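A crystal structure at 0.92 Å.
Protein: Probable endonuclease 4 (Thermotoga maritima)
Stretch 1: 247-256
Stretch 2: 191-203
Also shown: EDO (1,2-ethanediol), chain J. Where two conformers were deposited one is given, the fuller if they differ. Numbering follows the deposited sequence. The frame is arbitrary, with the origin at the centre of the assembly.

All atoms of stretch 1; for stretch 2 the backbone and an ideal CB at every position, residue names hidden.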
ATOM      1  N   ALA A 247      -7.727   0.036  18.581  1.00 12.62           N
ATOM      2  CA  ALA A 247      -7.219  -0.759  19.693  1.00 12.94           C
ATOM      3  C   ALA A 247      -7.487  -2.243  19.468  1.00 13.09           C
ATOM      4  O   ALA A 247      -6.648  -3.066  19.770  1.00 14.48           O
ATOM      5  CB  ALA A 247      -7.839  -0.287  20.994  1.00 14.95           C
ATOM      6  N   VAL A 248      -8.664  -2.591  18.957  1.00 12.86           N
ATOM      7  CA  VAL A 248      -8.962  -3.979  18.635  1.00 12.99           C
ATOM      8  C   VAL A 248      -8.001  -4.504  17.560  1.00 12.60           C
ATOM      9  O   VAL A 248      -7.371  -5.545  17.712  1.00 13.74           O
ATOM     10  CB  VAL A 248     -10.427  -4.123  18.179  1.00 13.81           C
ATOM     11  CG1 VAL A 248     -10.692  -5.514  17.643  1.00 15.01           C
ATOM     12  CG2 VAL A 248     -11.375  -3.798  19.336  1.00 16.05           C
ATOM     13  N   PHE A 249      -7.858  -3.757  16.480  1.00 12.09           N
ATOM     14  CA  PHE A 249      -6.990  -4.169  15.371  1.00 11.75           C
ATOM     15  C   PHE A 249      -5.546  -4.361  15.836  1.00 11.91           C
ATOM     16  O   PHE A 249      -4.920  -5.357  15.499  1.00 12.26           O
ATOM     17  CB  PHE A 249      -7.083  -3.075  14.319  1.00 10.94           C
ATOM     18  CG  PHE A 249      -6.388  -3.372  13.014  1.00 10.53           C
ATOM     19  CD1 PHE A 249      -6.795  -4.415  12.199  1.00 11.70           C
ATOM     20  CD2 PHE A 249      -5.411  -2.511  12.540  1.00 10.76           C
ATOM     21  CE1 PHE A 249      -6.216  -4.622  10.957  1.00 11.57           C
ATOM     22  CE2 PHE A 249      -4.839  -2.719  11.298  1.00 11.78           C
ATOM     23  CZ  PHE A 249      -5.252  -3.770  10.512  1.00 10.99           C
ATOM     24  N   PHE A 250      -5.042  -3.424  16.628  1.00 11.77           N
ATOM     25  CA  PHE A 250      -3.660  -3.449  17.072  1.00 12.79           C
ATOM     26  C   PHE A 250      -3.370  -4.604  18.012  1.00 13.71           C
ATOM     27  O   PHE A 250      -2.210  -4.962  18.217  1.00 15.50           O
ATOM     28  CB  PHE A 250      -3.305  -2.174  17.838  1.00 13.30           C
ATOM     29  CG  PHE A 250      -3.339  -0.897  17.029  1.00 12.77           C
ATOM     30  CD1 PHE A 250      -3.273  -0.882  15.651  1.00 13.47           C
ATOM     31  CD2 PHE A 250      -3.415   0.310  17.706  1.00 13.52           C
ATOM     32  CE1 PHE A 250      -3.279   0.327  14.976  1.00 13.10           C
ATOM     33  CE2 PHE A 250      -3.429   1.503  17.034  1.00 14.30           C
ATOM     34  CZ  PHE A 250      -3.360   1.518  15.669  1.00 14.03           C
ATOM     35  N   SER A 251      -4.408  -5.160  18.626  1.00 13.79           N
ATOM     36  CA  SER A 251      -4.217  -6.187  19.644  1.00 14.86           C
ATOM     37  C   SER A 251      -3.774  -7.526  19.069  1.00 14.94           C
ATOM     38  O   SER A 251      -3.296  -8.378  19.809  1.00 16.33           O
ATOM     39  CB  SER A 251      -5.490  -6.362  20.477  1.00 15.45           C
ATOM     40  OG  SER A 251      -6.504  -7.043  19.768  1.00 17.15           O
ATOM     41  N   PHE A 252      -3.904  -7.707  17.761  1.00 14.05           N
ATOM     42  CA  PHE A 252      -3.521  -8.957  17.123  1.00 14.12           C
ATOM     43  C   PHE A 252      -2.055  -8.954  16.763  1.00 14.56           C
ATOM     44  O   PHE A 252      -1.576  -8.074  16.050  1.00 14.17           O
ATOM     45  CB  PHE A 252      -4.378  -9.186  15.879  1.00 14.28           C
ATOM     46  CG  PHE A 252      -5.779  -9.594  16.201  1.00 14.44           C
ATOM     47  CD1 PHE A 252      -6.711  -8.646  16.595  1.00 14.72           C
ATOM     48  CD2 PHE A 252      -6.153 -10.917  16.153  1.00 15.41           C
ATOM     49  CE1 PHE A 252      -7.999  -9.022  16.919  1.00 15.70           C
ATOM     50  CE2 PHE A 252      -7.441 -11.290  16.465  1.00 16.96           C
ATOM     51  CZ  PHE A 252      -8.362 -10.341  16.850  1.00 16.77           C
ATOM     52  N   LYS A 253      -1.324  -9.951  17.242  1.00 16.12           N
ATOM     53  CA  LYS A 253       0.093 -10.048  16.932  1.00 17.97           C
ATOM     54  C   LYS A 253       0.345 -10.171  15.411  1.00 15.43           C
ATOM     55  O   LYS A 253       1.346  -9.652  14.915  1.00 15.51           O
ATOM     56  CB  LYS A 253       0.730 -11.208  17.695  1.00 24.20           C
ATOM     57  CG  LYS A 253       0.912 -10.923  19.188  1.00 31.69           C
ATOM     58  CD  LYS A 253       1.931  -9.810  19.426  1.00 39.99           C
ATOM     59  CE  LYS A 253       2.229  -9.626  20.904  1.00 44.16           C
ATOM     60  NZ  LYS A 253       2.874  -8.310  21.172  1.00 42.46           N
ATOM     61  N   GLU A 254      -0.559 -10.832  14.688  1.00 14.68           N
ATOM     62  CA  GLU A 254      -0.429 -10.962  13.243  1.00 14.44           C
ATOM     63  C   GLU A 254      -0.405  -9.581  12.574  1.00 13.78           C
ATOM     64  O   GLU A 254       0.290  -9.376  11.578  1.00 15.31           O
ATOM     65  CB  GLU A 254      -1.577 -11.785  12.655  1.00 17.73           C
ATOM     66  CG  GLU A 254      -1.614 -13.233  13.108  1.00 21.06           C
ATOM     67  CD  GLU A 254      -2.450 -13.461  14.363  1.00 23.34           C
ATOM     68  OE1 GLU A 254      -2.732 -12.502  15.120  1.00 21.28           O
ATOM     69  OE2 GLU A 254      -2.825 -14.622  14.589  1.00 31.01           O
ATOM     70  N   ILE A 255      -1.172  -8.649  13.126  1.00 12.67           N
ATOM     71  CA  ILE A 255      -1.229  -7.285  12.623  1.00 11.88           C
ATOM     72  C   ILE A 255       0.022  -6.498  13.017  1.00 12.23           C
ATOM     73  O   ILE A 255       0.612  -5.788  12.207  1.00 12.46           O
ATOM     74  CB  ILE A 255      -2.527  -6.610  13.109  1.00 11.88           C
ATOM     75  CG1 ILE A 255      -3.765  -7.338  12.541  1.00 12.86           C
ATOM     76  CG2 ILE A 255      -2.553  -5.134  12.772  1.00 12.59           C
ATOM     77  CD1 ILE A 255      -3.865  -7.349  11.034  1.00 13.28           C
ATOM     78  N   GLN A 256       0.459  -6.656  14.263  1.00 13.54           N
ATOM     79  CA  GLN A 256       1.676  -5.995  14.736  1.00 14.29           C
ATOM     80  C   GLN A 256       2.921  -6.402  13.947  1.00 14.41           C
ATOM     81  O   GLN A 256       3.901  -5.661  13.917  1.00 15.87           O
ATOM     82  CB  GLN A 256       1.927  -6.303  16.217  1.00 15.92           C
ATOM     83  CG  GLN A 256       0.870  -5.731  17.138  1.00 16.46           C
ATOM     84  CD  GLN A 256       1.128  -6.120  18.579  1.00 19.46           C
ATOM     85  OE1 GLN A 256       2.255  -6.432  18.949  1.00 22.19           O
ATOM     86  NE2 GLN A 256       0.086  -6.111  19.394  1.00 19.96           N
ATOM     87  N   UNK A 191     -14.900  -5.121   8.930  1.00 10.41           N
ATOM     88  CA  UNK A 191     -15.124  -4.426  10.190  1.00 10.97           C
ATOM     89  C   UNK A 191     -14.057  -4.790  11.203  1.00 11.33           C
ATOM     90  O   UNK A 191     -14.216  -5.695  12.016  1.00 12.68           O
ATOM     91  CB  UNK A 191     -16.512  -4.752  10.745  1.00 10.97           C
ATOM     92  N   UNK A 192     -12.958  -4.051  11.168  1.00 11.33           N
ATOM     93  CA  UNK A 192     -11.845  -4.275  12.077  1.00 11.90           C
ATOM     94  C   UNK A 192     -12.079  -3.677  13.468  1.00 12.51           C
ATOM     95  O   UNK A 192     -11.186  -3.720  14.313  1.00 13.54           O
ATOM     96  CB  UNK A 192     -10.567  -3.690  11.474  1.00 11.90           C
ATOM     97  N   UNK A 193     -13.267  -3.123  13.704  1.00 13.21           N
ATOM     98  CA  UNK A 193     -13.576  -2.531  15.004  1.00 14.25           C
ATOM     99  C   UNK A 193     -14.058  -3.560  16.006  1.00 14.77           C
ATOM    100  O   UNK A 193     -14.214  -3.238  17.189  1.00 16.23           O
ATOM    101  CB  UNK A 193     -14.633  -1.436  14.847  1.00 14.25           C
ATOM    102  N   UNK A 194     -14.295  -4.782  15.550  1.00 14.70           N
ATOM    103  CA  UNK A 194     -14.716  -5.870  16.413  1.00 15.15           C
ATOM    104  C   UNK A 194     -13.697  -7.007  16.276  1.00 17.82           C
ATOM    105  O   UNK A 194     -13.222  -7.303  15.187  1.00 14.12           O
ATOM    106  CB  UNK A 194     -16.129  -6.340  16.061  1.00 15.15           C
ATOM    107  N   UNK A 195     -13.372  -7.661  17.384  0.63 31.22           N
ATOM    108  CA  UNK A 195     -12.351  -8.697  17.324  0.63 35.01           C
ATOM    109  C   UNK A 195     -12.752  -9.816  16.354  0.63 28.17           C
ATOM    110  O   UNK A 195     -11.889 -10.364  15.662  0.63 15.67           O
ATOM    111  CB  UNK A 195     -12.101  -9.271  18.720  0.63 35.01           C
ATOM    112  N   UNK A 196     -14.050 -10.128  16.273  1.00 17.39           N
ATOM    113  CA  UNK A 196     -14.507 -11.163  15.351  1.00 15.56           C
ATOM    114  C   UNK A 196     -14.268 -10.743  13.893  1.00 13.11           C
ATOM    115  O   UNK A 196     -14.017 -11.590  13.043  1.00 13.63           O
ATOM    116  CB  UNK A 196     -15.990 -11.459  15.582  1.00 15.56           C
ATOM    117  N   UNK A 197     -14.353  -9.444  13.623  1.00 12.45           N
ATOM    118  CA  UNK A 197     -14.073  -8.919  12.299  1.00 12.07           C
ATOM    119  C   UNK A 197     -12.601  -9.030  11.934  1.00 11.52           C
ATOM    120  O   UNK A 197     -12.250  -9.362  10.805  1.00 11.82           O
ATOM    121  CB  UNK A 197     -14.521  -7.459  12.211  1.00 12.07           C
ATOM    122  N   UNK A 198     -11.730  -8.741  12.885  1.00 11.36           N
ATOM    123  CA  UNK A 198     -10.306  -8.901  12.636  1.00 11.45           C
ATOM    124  C   UNK A 198      -9.952 -10.372  12.446  1.00 11.83           C
ATOM    125  O   UNK A 198      -9.187 -10.721  11.541  1.00 11.92           O
ATOM    126  CB  UNK A 198      -9.492  -8.303  13.785  1.00 11.45           C
ATOM    127  N   UNK A 199     -10.522 -11.248  13.264  1.00 12.79           N
ATOM    128  CA  UNK A 199     -10.285 -12.670  13.111  1.00 13.60           C
ATOM    129  C   UNK A 199     -10.717 -13.132  11.723  1.00 13.01           C
ATOM    130  O   UNK A 199     -10.008 -13.888  11.065  1.00 13.57           O
ATOM    131  CB  UNK A 199     -11.025 -13.457  14.195  1.00 13.60           C
ATOM    132  N   UNK A 200     -11.881 -12.665  11.271  1.00 12.58           N
ATOM    133  CA  UNK A 200     -12.380 -13.036   9.949  1.00 13.21           C
ATOM    134  C   UNK A 200     -11.463 -12.536   8.845  1.00 11.50           C
ATOM    135  O   UNK A 200     -11.205 -13.246   7.874  1.00 12.31           O
ATOM    136  CB  UNK A 200     -13.792 -12.486   9.741  1.00 13.21           C
ATOM    137  N   UNK A 201     -10.966 -11.314   9.000  1.00 11.37           N
ATOM    138  CA  UNK A 201     -10.034 -10.743   8.029  1.00 10.36           C
ATOM    139  C   UNK A 201      -8.770 -11.601   7.953  1.00 10.37           C
ATOM    140  O   UNK A 201      -8.298 -11.947   6.864  1.00 10.30           O
ATOM    141  CB  UNK A 201      -9.682  -9.301   8.400  1.00 10.36           C
ATOM    142  N   UNK A 202      -8.199 -11.921   9.106  1.00 10.84           N
ATOM    143  CA  UNK A 202      -6.984 -12.722   9.134  1.00 11.51           C
ATOM    144  C   UNK A 202      -7.208 -14.111   8.557  1.00 11.56           C
ATOM    145  O   UNK A 202      -6.369 -14.626   7.822  1.00 11.71           O
ATOM    146  CB  UNK A 202      -6.459 -12.832  10.567  1.00 11.51           C
ATOM    147  N   UNK A 203      -8.345 -14.720   8.881  1.00 12.37           N
ATOM    148  CA  UNK A 203      -8.662 -16.016   8.308  1.00 12.90           C
ATOM    149  C   UNK A 203      -8.768 -15.936   6.789  1.00 12.44           C
ATOM    150  O   UNK A 203      -8.327 -16.832   6.073  1.00 12.35           O
ATOM    151  CB  UNK A 203      -9.966 -16.553   8.902  1.00 12.90           C
TER
HETATM  152  C1  EDO J 309     -18.742  -0.722  12.917  0.87 18.38           C
HETATM  153  O1  EDO J 309     -18.072  -0.048  13.992  0.87 18.25           O
HETATM  154  C2  EDO J 309     -19.832  -1.637  13.470  0.87 18.54           C
HETATM  155  O2  EDO J 309     -19.258  -2.682  14.278  0.87 17.54           O

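Position 191 has nothing of stretch 1 within 5.5 Å of its ideal CB. It opens a type I turn that ends at 194, so a polar residue able to accept from the turn would suit. Asp, Asn and Ser are candidates. It is D191. Its OD1 accepts from the backbone N of 193. D191 OD2 accepts from ethanediol O2 at 2.7 Å.

At position 192 CA-to-CB points toward stretch 1, and the ideal CB lies 3.9 Å from F249 CD1. The phenyl ring offers an apolar surface, so Ile, Leu, Val or Met would fit. The residue is I192. Its CD1 sits over one face of the F249 ring, 4.0 Å from the centroid and 16° off the normal, a CH-pi contact.

Position 193 points away. Its backbone O lies 3.6 Å from V248 CG2, but stretch 1 leaves the side chain unconstrained. A polar turn residue such as Thr, Ser, Asn or Asp is one of several options. It is T193, whose OG1 donates to D191 OD1 at 2.6 Å and accepts from ethanediol O1 at 2.9 Å.

Position 194 also points away, with phi/psi of -122/141, just before a helix. The open space admits a long polar chain, among others. It is K194. Its backbone O accepts from the N of 198.

At position 195 CA-to-CB runs sideways, with the ideal CB 4.2 Å from V248 CG1 and 4.3 Å from F252 CZ. A chain with an apolar stem and a polar end is plausible. K195 is found here. Its CB lies 4.1 Å from V248 CG1, while the end of the chain leads away.

Position 196 points away, on the first turn of the helix, where an acidic residue is common. It is E196, whose OE2 forms a salt bridge with K195 NZ at 2.5 Å.

At position 197 an ideal CB would lie 1.8 Å from D191 O, a clash. Glycine is the clear choice, and G197 it is.

Position 198 points toward stretch 1. Its ideal CB is 3.5 Å from F252 CE1, with V248 and F249 also near. That closeness favours a compact apolar residue such as Val or Ala. V198 places CG1 over one face of the F252 ring, 3.7 Å from the centroid, and CG2 4.0 Å from V248 CG1.

At position 199 CA-to-CB runs sideways, and the ideal CB lies 4.8 Å from F252 CE2. A flexible polar chain with aliphatic carbons suits. In E199, CG lies 3.6 Å from F252 CE2.

Position 200 is out of reach and admits many residues; it is A200.

Position 201 points toward stretch 1, but no atom of stretch 1 lies within 5.5 Å of its ideal CB. Contact would take a longer apolar chain, such as Leu or Met. L201 brings CD2 to 4.4 Å from F249 CE1, at the ring edge.

At position 202 CA-to-CB points toward stretch 1, and the ideal CB lies 5.4 Å from E254 CB. Leu, Ile or Met could reach the apolar atoms there. L202 packs CD1 3.7 Å from F252 CD2 and CD2 3.9 Å from I255 CD1.

Position 203 is out of reach, so stretch 1 sets no preference. It is N203.

Stretch 2 191-203: DITKKEGVEALLN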
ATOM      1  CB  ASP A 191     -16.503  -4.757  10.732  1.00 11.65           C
ATOM      2  CG  ASP A 191     -16.853  -3.966  11.962  1.00 12.19           C
ATOM      3  OD1 ASP A 191     -16.029  -3.108  12.348  1.00 12.80           O
ATOM      4  OD2 ASP A 191     -17.940  -4.205  12.530  1.00 14.96           O
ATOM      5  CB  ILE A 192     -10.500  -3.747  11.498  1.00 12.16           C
ATOM      6  CG1 ILE A 192     -10.542  -2.229  11.237  1.00 12.04           C
ATOM      7  CG2 ILE A 192     -10.111  -4.538  10.263  1.00 11.80           C
ATOM      8  CD1 ILE A 192      -9.175  -1.644  10.963  1.00 12.62           C
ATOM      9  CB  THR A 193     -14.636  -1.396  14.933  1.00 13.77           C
ATOM     10  OG1 THR A 193     -15.954  -1.928  14.708  1.00 15.20           O
ATOM     11  CG2 THR A 193     -14.269  -0.374  13.886  1.00 14.80           C
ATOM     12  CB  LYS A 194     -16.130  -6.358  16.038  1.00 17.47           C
ATOM     13  CG  LYS A 194     -17.218  -5.297  16.241  1.00 21.77           C
ATOM     14  CD  LYS A 194     -18.632  -5.857  16.089  1.00 29.58           C
ATOM     15  CE  LYS A 194     -19.206  -6.358  17.420  1.00 32.23           C
ATOM     16  NZ  LYS A 194     -20.563  -6.987  17.275  1.00 27.31           N
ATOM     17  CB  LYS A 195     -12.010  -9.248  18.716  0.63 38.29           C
ATOM     18  CG  LYS A 195     -13.148  -9.938  19.430  0.63 39.54           C
ATOM     19  CD  LYS A 195     -12.684 -10.508  20.766  0.63 39.88           C
ATOM     20  CE  LYS A 195     -13.851 -11.050  21.569  0.63 39.99           C
ATOM     21  NZ  LYS A 195     -14.557 -12.144  20.853  0.63 39.81           N
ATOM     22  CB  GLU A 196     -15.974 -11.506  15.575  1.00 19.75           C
ATOM     23  CG  GLU A 196     -16.259 -12.143  16.927  1.00 37.51           C
ATOM     24  CD  GLU A 196     -16.350 -11.129  18.061  1.00 49.53           C
ATOM     25  OE1 GLU A 196     -16.356  -9.905  17.787  1.00 41.92           O
ATOM     26  OE2 GLU A 196     -16.420 -11.561  19.231  1.00 63.21           O
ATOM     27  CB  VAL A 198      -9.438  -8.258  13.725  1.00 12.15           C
ATOM     28  CG1 VAL A 198      -7.952  -8.368  13.360  1.00 12.94           C
ATOM     29  CG2 VAL A 198      -9.820  -6.806  13.940  1.00 12.41           C
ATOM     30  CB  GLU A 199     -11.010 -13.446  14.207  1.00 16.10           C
ATOM     31  CG  GLU A 199     -10.394 -13.240  15.580  1.00 21.92           C
ATOM     32  CD  GLU A 199     -11.255 -13.727  16.730  1.00 29.49           C
ATOM     33  OE1 GLU A 199     -12.462 -13.997  16.531  1.00 29.92           O
ATOM     34  OE2 GLU A 199     -10.709 -13.828  17.849  1.00 31.40           O
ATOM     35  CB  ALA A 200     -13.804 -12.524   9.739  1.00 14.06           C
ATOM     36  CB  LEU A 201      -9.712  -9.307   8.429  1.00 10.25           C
ATOM     37  CG  LEU A 201      -8.612  -8.628   7.613  1.00  9.87           C
ATOM     38  CD1 LEU A 201      -8.985  -8.534   6.153  1.00 11.83           C
ATOM     39  CD2 LEU A 201      -8.308  -7.284   8.200  1.00 11.39           C
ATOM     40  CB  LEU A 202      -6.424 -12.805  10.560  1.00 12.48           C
ATOM     41  CG  LEU A 202      -5.850 -11.495  11.098  1.00 13.15           C
ATOM     42  CD1 LEU A 202      -5.588 -11.594  12.588  1.00 15.91           C
ATOM     43  CD2 LEU A 202      -4.580 -11.122  10.364  1.00 14.68           C
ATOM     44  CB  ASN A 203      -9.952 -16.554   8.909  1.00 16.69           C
ATOM     45  CG  ASN A 203      -9.783 -16.969  10.347  1.00 21.04           C
ATOM     46  OD1 ASN A 203      -8.674 -17.245  10.805  1.00 24.06           O
ATOM     47  ND2 ASN A 203     -10.881 -17.011  11.075  1.00 24.23           N
TER
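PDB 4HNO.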